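PDB 3LAO: enoyl-CoA hydratase/isomerase from Pseudomonas aeruginosa, which probably hydrates enoyl-CoA substrates, perhaps the side chain of a steroid enoyl-CoA, as a trimeric member of the enoyl-CoA hydratase/isomerase family. Local coordinates for residues 101-109 / 215-226; 41-52 / 87-97. All coordinates share one frame; numbering follows the deposited sequence. Where two conformers were deposited one is given.

Contact 1 (101-109 / 215-226); sequences QPRRSKPLV and VRAALQSAFQGR
Arg-103 lies over one face of the Phe-223 ring. Its CD stands 3.7 Å from the ring centroid, 23° off the ring normal, which makes a CH-pi contact. The two side chains run past each other in opposite directions, and the guanidinium, tilted only moderately from the ring plane, has Phe-223 CB under its centre. Arg-103 gets there because CG is anti to the backbone N (chi1 159°) and the side chain then bends at chi2 and chi3. The Gln-220 amide lies at the guanidinium edge, but NE2 and Arg-103 NH1, both donors, do not bond.

Arg-104 meets the rim of the Phe-223 ring instead. The two planes are 81° apart, with Phe-223 CZ over the middle of the guanidinium, 3.9 Å from Arg-104 NH2. NH1 donates to Lys-106 O at 2.9 Å and forms a salt bridge with Asp-128, which probably offsets the nearby Arg-226, while NH2 bonds to Asn-126 O.

Leu-219 CD1 presses on the backbone at Lys-106 and Pro-107, 3.5 Å from Lys-106 C. Pro-107 CG touches Val-215 CG1 at 3.4 Å. A water lies between the two segments, 2.8 Å from both Ser-105 O and Arg-216 O and placed to donate to either.

At the trimer interface, Trp-163 of a second subunit packs on Phe-223 and makes a cation-pi contact with Arg-226. The contact lays helix 212-222 and the turn after it against the loop that enters strand 108-112 of the crotonase fold. That strand runs beside 59-64 in the six-stranded sheet, and Pro-107 touches helix 196-209.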
loop_
_atom_site.group_PDB
_atom_site.type_symbol
_atom_site.label_atom_id
_atom_site.label_comp_id
_atom_site.label_asym_id
_atom_site.label_seq_id
_atom_site.Cartn_x
_atom_site.Cartn_y
_atom_site.Cartn_z
ATOM N N GLN B 101 -2.285 15.118 17.148
ATOM C CA GLN B 101 -3.681 15.011 17.522
ATOM C C GLN B 101 -4.250 16.382 17.893
ATOM O O GLN B 101 -3.529 17.245 18.406
ATOM C CB GLN B 101 -3.847 14.001 18.656
ATOM C CG GLN B 101 -3.548 12.574 18.231
ATOM C CD GLN B 101 -4.413 12.114 17.041
ATOM O OE1 GLN B 101 -3.894 11.747 15.969
ATOM N NE2 GLN B 101 -5.740 12.140 17.225
ATOM N N PRO B 102 -5.552 16.596 17.639
ATOM C CA PRO B 102 -6.478 15.624 17.051
ATOM C C PRO B 102 -6.463 15.628 15.530
ATOM O O PRO B 102 -6.189 16.629 14.884
ATOM C CB PRO B 102 -7.842 16.129 17.502
ATOM C CG PRO B 102 -7.640 17.656 17.649
ATOM C CD PRO B 102 -6.177 17.921 17.834
ATOM N N ARG B 103 -6.821 14.484 14.974
ATOM C CA ARG B 103 -6.864 14.292 13.547
ATOM C C ARG B 103 -8.223 14.806 13.066
ATOM O O ARG B 103 -9.221 14.779 13.825
ATOM C CB ARG B 103 -6.680 12.796 13.277
ATOM C CG ARG B 103 -7.171 12.284 11.936
ATOM C CD ARG B 103 -7.822 10.899 12.093
ATOM N NE ARG B 103 -6.912 9.846 12.551
ATOM C CZ ARG B 103 -7.293 8.698 13.122
ATOM N NH1 ARG B 103 -8.587 8.445 13.344
ATOM N NH2 ARG B 103 -6.370 7.804 13.481
ATOM N N ARG B 104 -8.270 15.297 11.830
ATOM C CA ARG B 104 -9.557 15.634 11.242
ATOM C C ARG B 104 -10.450 14.400 11.228
ATOM O O ARG B 104 -10.005 13.263 11.406
ATOM C CB ARG B 104 -9.411 16.182 9.818
ATOM C CG ARG B 104 -8.908 15.172 8.791
ATOM C CD ARG B 104 -8.670 15.841 7.404
ATOM N NE ARG B 104 -7.955 14.904 6.547
ATOM C CZ ARG B 104 -8.550 14.062 5.697
ATOM N NH1 ARG B 104 -9.877 14.078 5.578
ATOM N NH2 ARG B 104 -7.828 13.217 4.949
ATOM N N SER B 105 -11.730 14.618 11.013
ATOM C CA SER B 105 -12.633 13.499 10.954
ATOM C C SER B 105 -13.656 13.698 9.848
ATOM O O SER B 105 -14.589 12.940 9.749
ATOM C CB SER B 105 -13.318 13.361 12.313
ATOM O OG SER B 105 -14.035 14.532 12.604
ATOM N N LYS B 106 -13.494 14.757 9.061
ATOM C CA LYS B 106 -14.320 15.043 7.899
ATOM C C LYS B 106 -13.419 15.186 6.670
ATOM O O LYS B 106 -12.210 15.262 6.800
ATOM C CB LYS B 106 -15.115 16.317 8.115
ATOM C CG LYS B 106 -16.098 16.211 9.236
ATOM C CD LYS B 106 -17.139 17.330 9.122
ATOM C CE LYS B 106 -16.810 18.530 9.982
ATOM N NZ LYS B 106 -17.774 19.619 9.622
ATOM N N PRO B 107 -14.013 15.168 5.471
ATOM C CA PRO B 107 -13.219 15.026 4.243
ATOM C C PRO B 107 -12.481 16.266 3.838
ATOM O O PRO B 107 -12.954 17.342 4.068
ATOM C CB PRO B 107 -14.279 14.693 3.169
ATOM C CG PRO B 107 -15.381 14.077 3.944
ATOM C CD PRO B 107 -15.429 14.827 5.249
ATOM N N LEU B 108 -11.333 16.112 3.202
ATOM C CA LEU B 108 -10.619 17.264 2.687
ATOM C C LEU B 108 -10.207 17.010 1.251
ATOM O O LEU B 108 -9.705 15.948 0.915
ATOM C CB LEU B 108 -9.396 17.538 3.552
ATOM C CG LEU B 108 -8.403 18.585 3.050
ATOM C CD1 LEU B 108 -9.016 19.916 3.162
ATOM C CD2 LEU B 108 -7.248 18.492 3.980
ATOM N N VAL B 109 -10.457 17.982 0.398
ATOM C CA VAL B 109 -10.097 17.900 -0.991
ATOM C C VAL B 109 -9.101 19.031 -1.189
ATOM O O VAL B 109 -9.266 20.108 -0.618
ATOM C CB VAL B 109 -11.311 18.161 -1.891
ATOM C CG1 VAL B 109 -10.856 18.469 -3.333
ATOM C CG2 VAL B 109 -12.265 16.993 -1.847
ATOM N N VAL B 215 -20.183 9.007 5.675
ATOM C CA VAL B 215 -18.892 9.522 5.243
ATOM C C VAL B 215 -17.908 9.504 6.439
ATOM O O VAL B 215 -16.805 8.920 6.373
ATOM C CB VAL B 215 -18.988 10.938 4.598
ATOM C CG1 VAL B 215 -17.617 11.650 4.613
ATOM C CG2 VAL B 215 -19.540 10.873 3.193
ATOM N N ARG B 216 -18.349 10.089 7.545
ATOM C CA ARG B 216 -17.546 10.112 8.755
ATOM C C ARG B 216 -17.094 8.728 9.193
ATOM O O ARG B 216 -15.932 8.550 9.539
ATOM C CB ARG B 216 -18.271 10.844 9.889
ATOM C CG ARG B 216 -18.318 12.389 9.663
ATOM C CD ARG B 216 -18.616 13.219 10.928
ATOM N NE ARG B 216 -20.048 13.366 11.217
ATOM C CZ ARG B 216 -20.825 14.373 10.803
ATOM N NH1 ARG B 216 -22.116 14.393 11.129
ATOM N NH2 ARG B 216 -20.324 15.353 10.056
ATOM N N ALA B 217 -18.001 7.753 9.183
ATOM C CA ALA B 217 -17.659 6.404 9.618
ATOM C C ALA B 217 -16.735 5.705 8.593
ATOM O O ALA B 217 -15.878 4.913 8.959
ATOM C CB ALA B 217 -18.900 5.607 9.831
ATOM N N ALA B 218 -16.896 6.022 7.314
ATOM C CA ALA B 218 -15.945 5.545 6.322
ATOM C C ALA B 218 -14.513 6.027 6.638
ATOM O O ALA B 218 -13.574 5.182 6.681
ATOM C CB ALA B 218 -16.382 5.928 4.915
ATOM N N LEU B 219 -14.362 7.347 6.903
ATOM C CA LEU B 219 -13.037 7.953 7.158
ATOM C C LEU B 219 -12.415 7.329 8.370
ATOM O O LEU B 219 -11.215 7.000 8.377
ATOM C CB LEU B 219 -13.092 9.461 7.368
ATOM C CG LEU B 219 -13.153 10.252 6.075
ATOM C CD1 LEU B 219 -13.538 11.671 6.373
ATOM C CD2 LEU B 219 -11.831 10.197 5.299
ATOM N N GLN B 220 -13.240 7.171 9.397
ATOM C CA GLN B 220 -12.787 6.582 10.658
ATOM C C GLN B 220 -12.306 5.136 10.461
ATOM O O GLN B 220 -11.258 4.770 11.004
ATOM C CB GLN B 220 -13.857 6.681 11.763
ATOM C CG GLN B 220 -13.335 6.396 13.158
ATOM C CD GLN B 220 -12.377 7.488 13.628
ATOM O OE1 GLN B 220 -12.406 8.624 13.120
ATOM N NE2 GLN B 220 -11.522 7.151 14.589
ATOM N N SER B 221 -13.004 4.321 9.661
ATOM C CA SER B 221 -12.429 2.982 9.367
ATOM C C SER B 221 -11.098 3.035 8.619
ATOM O O SER B 221 -10.171 2.289 8.922
ATOM C CB SER B 221 -13.392 2.129 8.567
ATOM O OG SER B 221 -14.515 1.894 9.355
ATOM N N ALA B 222 -11.013 3.919 7.633
ATOM C CA ALA B 222 -9.829 3.995 6.777
ATOM C C ALA B 222 -8.616 4.450 7.584
ATOM O O ALA B 222 -7.525 3.862 7.474
ATOM C CB ALA B 222 -10.095 4.921 5.582
ATOM N N PHE B 223 -8.845 5.434 8.458
ATOM C CA PHE B 223 -7.806 6.003 9.300
ATOM C C PHE B 223 -7.124 4.997 10.227
ATOM O O PHE B 223 -6.139 5.342 10.848
ATOM C CB PHE B 223 -8.330 7.191 10.112
ATOM C CG PHE B 223 -8.454 8.492 9.325
ATOM C CD1 PHE B 223 -7.479 8.890 8.433
ATOM C CD2 PHE B 223 -9.519 9.345 9.538
ATOM C CE1 PHE B 223 -7.593 10.086 7.724
ATOM C CE2 PHE B 223 -9.632 10.535 8.841
ATOM C CZ PHE B 223 -8.675 10.900 7.917
ATOM N N GLN B 224 -7.619 3.762 10.310
ATOM C CA GLN B 224 -6.942 2.707 11.089
ATOM C C GLN B 224 -5.566 2.284 10.566
ATOM O O GLN B 224 -5.436 1.678 9.490
ATOM C CB GLN B 224 -7.815 1.471 11.210
ATOM C CG GLN B 224 -9.110 1.760 11.902
ATOM C CD GLN B 224 -8.937 2.712 13.077
ATOM O OE1 GLN B 224 -9.028 3.927 12.919
ATOM N NE2 GLN B 224 -8.685 2.159 14.262
ATOM N N GLY B 225 -4.536 2.595 11.342
ATOM C CA GLY B 225 -3.179 2.204 11.024
ATOM C C GLY B 225 -2.662 2.790 9.731
ATOM O O GLY B 225 -1.704 2.286 9.157
ATOM N N ARG B 226 -3.292 3.861 9.276
ATOM C CA ARG B 226 -2.914 4.492 8.020
ATOM C C ARG B 226 -1.425 4.852 7.961
ATOM O O ARG B 226 -0.756 4.616 6.955
ATOM C CB ARG B 226 -3.775 5.729 7.776
ATOM C CG ARG B 226 -3.507 6.422 6.470
ATOM C CD ARG B 226 -3.942 7.864 6.527
ATOM N NE ARG B 226 -3.823 8.511 5.229
ATOM C CZ ARG B 226 -4.115 9.783 5.004
ATOM N NH1 ARG B 226 -4.545 10.547 5.994
ATOM N NH2 ARG B 226 -3.977 10.291 3.793
HETATM O O HOH W 1 -14.380 10.426 10.955
#

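Contact 2 (41-52 / 87-97); sequences LADLALAMGEYE and FRYPDGGVDPW
The loop 87-97 runs along helix 41-52 and comes closest where the CA atoms of Leu-46 and Gly-93 are 4.3 Å apart. Val-94 N donates to Ala-45 O at 3.0 Å, with an N-H...O angle of 161°. The donor sits above the carbonyl plane. Gly-49 N, the helix partner of the same oxygen, arrives from the opposite face, so Ala-45 O is gripped twice. A type II turn from Pro-90 to Gly-93 immediately precedes Val-94. Gly-49 CA lies 3.6 Å from Gly-92 O, so helix and loop pack closely here.

Ala-45 CB is 3.5 Å from Tyr-89 CD2 and also touches Pro-96 CD. Val-94 CG2 rests on Gly-49 CA, and the Glu-52 side chain crosses that of Val-94 at about a right angle, its CG touching CG2. Leu-44 points CG anti to its own backbone N (chi1 174°), which carries the branch alongside the Pro-96 ring, CG to CG 3.4 Å.

Leu-41 splits its branches between two aromatic rings. CD1 lies over one face of Phe-87, toward the rim. CD2 reaches the six-membered ring of Trp-97, 3.4 Å from CZ3. At the surface, Leu-46 CD2 packs against Pro-90 CB.

Helix 38-53 is thus held between this loop and the sheet of the crotonase fold, with Leu-44 and Ala-47 touching strands 14-19 and 22-27, and Met-48 touching 22-27. At the far end of the segment, Pro-96 and Trp-97 pack on helix 119-125, where Trp-97 NE1 bonds to Ala-119 O.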
loop_
_atom_site.group_PDB
_atom_site.type_symbol
_atom_site.label_atom_id
_atom_site.label_comp_id
_atom_site.label_asym_id
_atom_site.label_seq_id
_atom_site.Cartn_x
_atom_site.Cartn_y
_atom_site.Cartn_z
ATOM N N LEU B 41 0.733 28.936 9.476
ATOM C CA LEU B 41 0.508 27.627 10.084
ATOM C C LEU B 41 -0.619 27.669 11.145
ATOM O O LEU B 41 -1.459 26.785 11.220
ATOM C CB LEU B 41 1.806 27.121 10.737
ATOM C CG LEU B 41 2.912 26.797 9.737
ATOM C CD1 LEU B 41 4.277 26.709 10.390
ATOM C CD2 LEU B 41 2.578 25.490 9.014
ATOM N N ALA B 42 -0.623 28.701 11.969
ATOM C CA ALA B 42 -1.594 28.791 13.016
ATOM C C ALA B 42 -2.956 29.060 12.416
ATOM O O ALA B 42 -3.984 28.476 12.831
ATOM C CB ALA B 42 -1.216 29.892 13.963
ATOM N N ASP B 43 -2.967 29.942 11.432
ATOM C CA ASP B 43 -4.224 30.322 10.839
ATOM C C ASP B 43 -4.881 29.164 10.043
ATOM O O ASP B 43 -6.078 28.948 10.164
ATOM C CB ASP B 43 -4.075 31.603 10.020
ATOM C CG ASP B 43 -5.403 32.295 9.802
ATOM O OD1 ASP B 43 -6.288 32.229 10.696
ATOM O OD2 ASP B 43 -5.562 32.903 8.746
ATOM N N LEU B 44 -4.091 28.435 9.256
ATOM C CA LEU B 44 -4.534 27.217 8.587
ATOM C C LEU B 44 -5.075 26.147 9.604
ATOM O O LEU B 44 -6.155 25.599 9.411
ATOM C CB LEU B 44 -3.428 26.630 7.658
ATOM C CG LEU B 44 -3.715 25.247 6.981
ATOM C CD1 LEU B 44 -5.004 25.287 6.165
ATOM C CD2 LEU B 44 -2.600 24.747 6.075
ATOM N N ALA B 45 -4.336 25.865 10.672
ATOM C CA ALA B 45 -4.819 24.956 11.704
ATOM C C ALA B 45 -6.117 25.438 12.357
ATOM O O ALA B 45 -6.998 24.620 12.629
ATOM C CB ALA B 45 -3.768 24.717 12.754
ATOM N N LEU B 46 -6.253 26.754 12.572
ATOM C CA LEU B 46 -7.520 27.320 13.086
ATOM C C LEU B 46 -8.694 27.204 12.120
ATOM O O LEU B 46 -9.813 26.939 12.536
ATOM C CB LEU B 46 -7.362 28.771 13.534
ATOM C CG LEU B 46 -6.656 28.952 14.878
ATOM C CD1 LEU B 46 -6.501 30.433 15.214
ATOM C CD2 LEU B 46 -7.364 28.229 16.022
ATOM N N ALA B 47 -8.430 27.448 10.837
ATOM C CA ALA B 47 -9.393 27.220 9.771
ATOM C C ALA B 47 -9.845 25.741 9.723
ATOM O O ALA B 47 -11.032 25.468 9.549
ATOM C CB ALA B 47 -8.805 27.634 8.429
HETATM N N MSE B 48 -8.921 24.796 9.878
HETATM C CA MSE B 48 -9.342 23.394 9.931
HETATM C C MSE B 48 -10.174 23.085 11.177
HETATM O O MSE B 48 -11.196 22.429 11.084
HETATM C CB MSE B 48 -8.166 22.434 9.838
HETATM C CG MSE B 48 -8.498 21.264 8.940
HETATM SE SE MSE B 48 -8.451 21.789 7.061
HETATM C CE MSE B 48 -6.521 21.656 6.744
ATOM N N GLY B 49 -9.732 23.569 12.334
ATOM C CA GLY B 49 -10.488 23.393 13.565
ATOM C C GLY B 49 -11.913 23.907 13.396
ATOM O O GLY B 49 -12.881 23.290 13.825
ATOM N N GLU B 50 -12.053 25.040 12.736
ATOM C CA GLU B 50 -13.368 25.608 12.570
ATOM C C GLU B 50 -14.255 24.785 11.590
ATOM O O GLU B 50 -15.474 24.647 11.806
ATOM C CB GLU B 50 -13.261 27.096 12.188
ATOM C CG GLU B 50 -14.376 27.592 11.238
ATOM C CD GLU B 50 -14.202 29.072 10.762
ATOM O OE1 GLU B 50 -13.026 29.548 10.609
ATOM O OE2 GLU B 50 -15.263 29.737 10.540
ATOM N N TYR B 51 -13.651 24.257 10.528
ATOM C CA TYR B 51 -14.312 23.279 9.659
ATOM C C TYR B 51 -14.800 22.076 10.486
ATOM O O TYR B 51 -15.951 21.689 10.393
ATOM C CB TYR B 51 -13.363 22.794 8.551
ATOM C CG TYR B 51 -13.829 21.540 7.769
ATOM C CD1 TYR B 51 -15.036 21.531 7.100
ATOM C CD2 TYR B 51 -13.006 20.408 7.661
ATOM C CE1 TYR B 51 -15.466 20.407 6.389
ATOM C CE2 TYR B 51 -13.406 19.293 6.950
ATOM C CZ TYR B 51 -14.645 19.299 6.314
ATOM O OH TYR B 51 -15.058 18.214 5.603
ATOM N N GLU B 52 -13.925 21.491 11.296
ATOM C CA GLU B 52 -14.329 20.390 12.167
ATOM C C GLU B 52 -15.571 20.704 13.012
ATOM O O GLU B 52 -16.420 19.838 13.250
ATOM C CB GLU B 52 -13.196 19.988 13.101
ATOM C CG GLU B 52 -12.046 19.265 12.413
ATOM C CD GLU B 52 -12.425 17.852 12.020
ATOM O OE1 GLU B 52 -12.194 17.492 10.836
ATOM O OE2 GLU B 52 -12.969 17.121 12.899
ATOM N N PHE B 87 6.926 22.409 17.028
ATOM C CA PHE B 87 5.788 23.260 16.686
ATOM C C PHE B 87 4.465 22.861 17.315
ATOM O O PHE B 87 3.922 21.782 17.035
ATOM C CB PHE B 87 5.585 23.427 15.178
ATOM C CG PHE B 87 4.632 24.539 14.842
ATOM C CD1 PHE B 87 5.043 25.861 14.918
ATOM C CD2 PHE B 87 3.307 24.274 14.509
ATOM C CE1 PHE B 87 4.157 26.900 14.639
ATOM C CE2 PHE B 87 2.402 25.316 14.225
ATOM C CZ PHE B 87 2.827 26.621 14.288
ATOM N N ARG B 88 3.949 23.766 18.148
ATOM C CA ARG B 88 2.619 23.645 18.733
ATOM C C ARG B 88 1.585 24.434 17.926
ATOM O O ARG B 88 1.832 25.558 17.492
ATOM C CB ARG B 88 2.612 24.166 20.164
ATOM C CG ARG B 88 3.801 23.760 20.981
ATOM C CD ARG B 88 3.867 22.270 21.123
ATOM N NE ARG B 88 5.252 21.841 21.282
ATOM C CZ ARG B 88 5.792 21.431 22.427
ATOM N NH1 ARG B 88 7.071 21.064 22.461
ATOM N NH2 ARG B 88 5.052 21.379 23.531
ATOM N N TYR B 89 0.426 23.821 17.745
ATOM C CA TYR B 89 -0.731 24.452 17.143
ATOM C C TYR B 89 -1.617 25.075 18.211
ATOM O O TYR B 89 -1.545 24.745 19.376
ATOM C CB TYR B 89 -1.518 23.416 16.331
ATOM C CG TYR B 89 -0.741 22.950 15.129
ATOM C CD1 TYR B 89 -0.013 21.775 15.166
ATOM C CD2 TYR B 89 -0.689 23.737 13.970
ATOM C CE1 TYR B 89 0.743 21.386 14.065
ATOM C CE2 TYR B 89 0.053 23.350 12.861
ATOM C CZ TYR B 89 0.761 22.182 12.914
ATOM O OH TYR B 89 1.492 21.811 11.809
ATOM N N PRO B 90 -2.458 26.001 17.806
ATOM C CA PRO B 90 -3.299 26.711 18.761
ATOM C C PRO B 90 -4.323 25.748 19.314
ATOM O O PRO B 90 -4.613 24.809 18.559
ATOM C CB PRO B 90 -4.038 27.702 17.867
ATOM C CG PRO B 90 -3.222 27.800 16.618
ATOM C CD PRO B 90 -2.627 26.472 16.423
ATOM N N ASP B 91 -4.890 25.999 20.511
ATOM C CA ASP B 91 -6.011 25.202 21.017
ATOM C C ASP B 91 -7.154 25.181 20.013
ATOM O O ASP B 91 -7.439 26.161 19.350
ATOM C CB ASP B 91 -6.521 25.697 22.381
ATOM C CG ASP B 91 -5.489 25.574 23.453
ATOM O OD1 ASP B 91 -4.333 25.302 23.070
ATOM O OD2 ASP B 91 -5.801 25.763 24.658
ATOM N N GLY B 92 -7.812 24.061 19.867
ATOM C CA GLY B 92 -8.825 24.048 18.831
ATOM C C GLY B 92 -8.331 24.405 17.427
ATOM O O GLY B 92 -9.105 24.854 16.587
ATOM N N GLY B 93 -7.040 24.221 17.169
ATOM C CA GLY B 93 -6.579 24.081 15.802
ATOM C C GLY B 93 -6.477 22.593 15.540
ATOM O O GLY B 93 -6.364 21.821 16.476
ATOM N N VAL B 94 -6.527 22.194 14.283
ATOM C CA VAL B 94 -6.235 20.812 13.855
ATOM C C VAL B 94 -5.010 20.871 12.936
ATOM O O VAL B 94 -4.933 21.740 12.072
ATOM C CB VAL B 94 -7.421 20.275 13.029
ATOM C CG1 VAL B 94 -7.130 18.898 12.463
ATOM C CG2 VAL B 94 -8.707 20.295 13.866
ATOM N N ASP B 95 -4.040 19.991 13.142
ATOM C CA ASP B 95 -2.831 19.934 12.331
ATOM C C ASP B 95 -3.163 19.601 10.863
ATOM O O ASP B 95 -3.688 18.533 10.567
ATOM C CB ASP B 95 -1.895 18.885 12.917
ATOM C CG ASP B 95 -0.579 18.789 12.172
ATOM O OD1 ASP B 95 -0.420 19.520 11.185
ATOM O OD2 ASP B 95 0.294 17.992 12.575
ATOM N N PRO B 96 -2.911 20.553 9.951
ATOM C CA PRO B 96 -3.075 20.342 8.516
ATOM C C PRO B 96 -2.296 19.134 8.035
ATOM O O PRO B 96 -2.785 18.395 7.200
ATOM C CB PRO B 96 -2.466 21.615 7.912
ATOM C CG PRO B 96 -2.790 22.652 8.956
ATOM C CD PRO B 96 -2.544 21.951 10.254
ATOM N N TRP B 97 -1.086 18.964 8.542
ATOM C CA TRP B 97 -0.272 17.828 8.205
ATOM C C TRP B 97 -0.718 16.490 8.785
ATOM O O TRP B 97 -0.125 15.463 8.494
ATOM C CB TRP B 97 1.170 18.148 8.538
ATOM C CG TRP B 97 1.683 19.052 7.440
ATOM C CD1 TRP B 97 2.273 18.665 6.288
ATOM C CD2 TRP B 97 1.546 20.471 7.363
ATOM N NE1 TRP B 97 2.553 19.749 5.507
ATOM C CE2 TRP B 97 2.113 20.877 6.145
ATOM C CE3 TRP B 97 1.004 21.439 8.211
ATOM C CZ2 TRP B 97 2.169 22.213 5.750
ATOM C CZ3 TRP B 97 1.041 22.759 7.816
ATOM C CH2 TRP B 97 1.621 23.138 6.597
#

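How the contacts relate
The two contacts follow in series along the chain. Helix 38-53 comes first. After strand 59-64 and helix 75-78 the chain returns to that helix, and contact 2 closes the loop at 87-97. A few residues later 101-109 leads into strand 108-112, the neighbour of 59-64 in the sheet. Contact 1 closes only after more than a hundred residues, when helix 212-222 comes back to this stretch. The contacts neither nest nor cross, but they touch: Ser-105 OG and Glu-52 OE2 are 2.8 Å apart in a probable hydrogen bond. Together they join an early helix, the sheet and a late helix near the trimer interface.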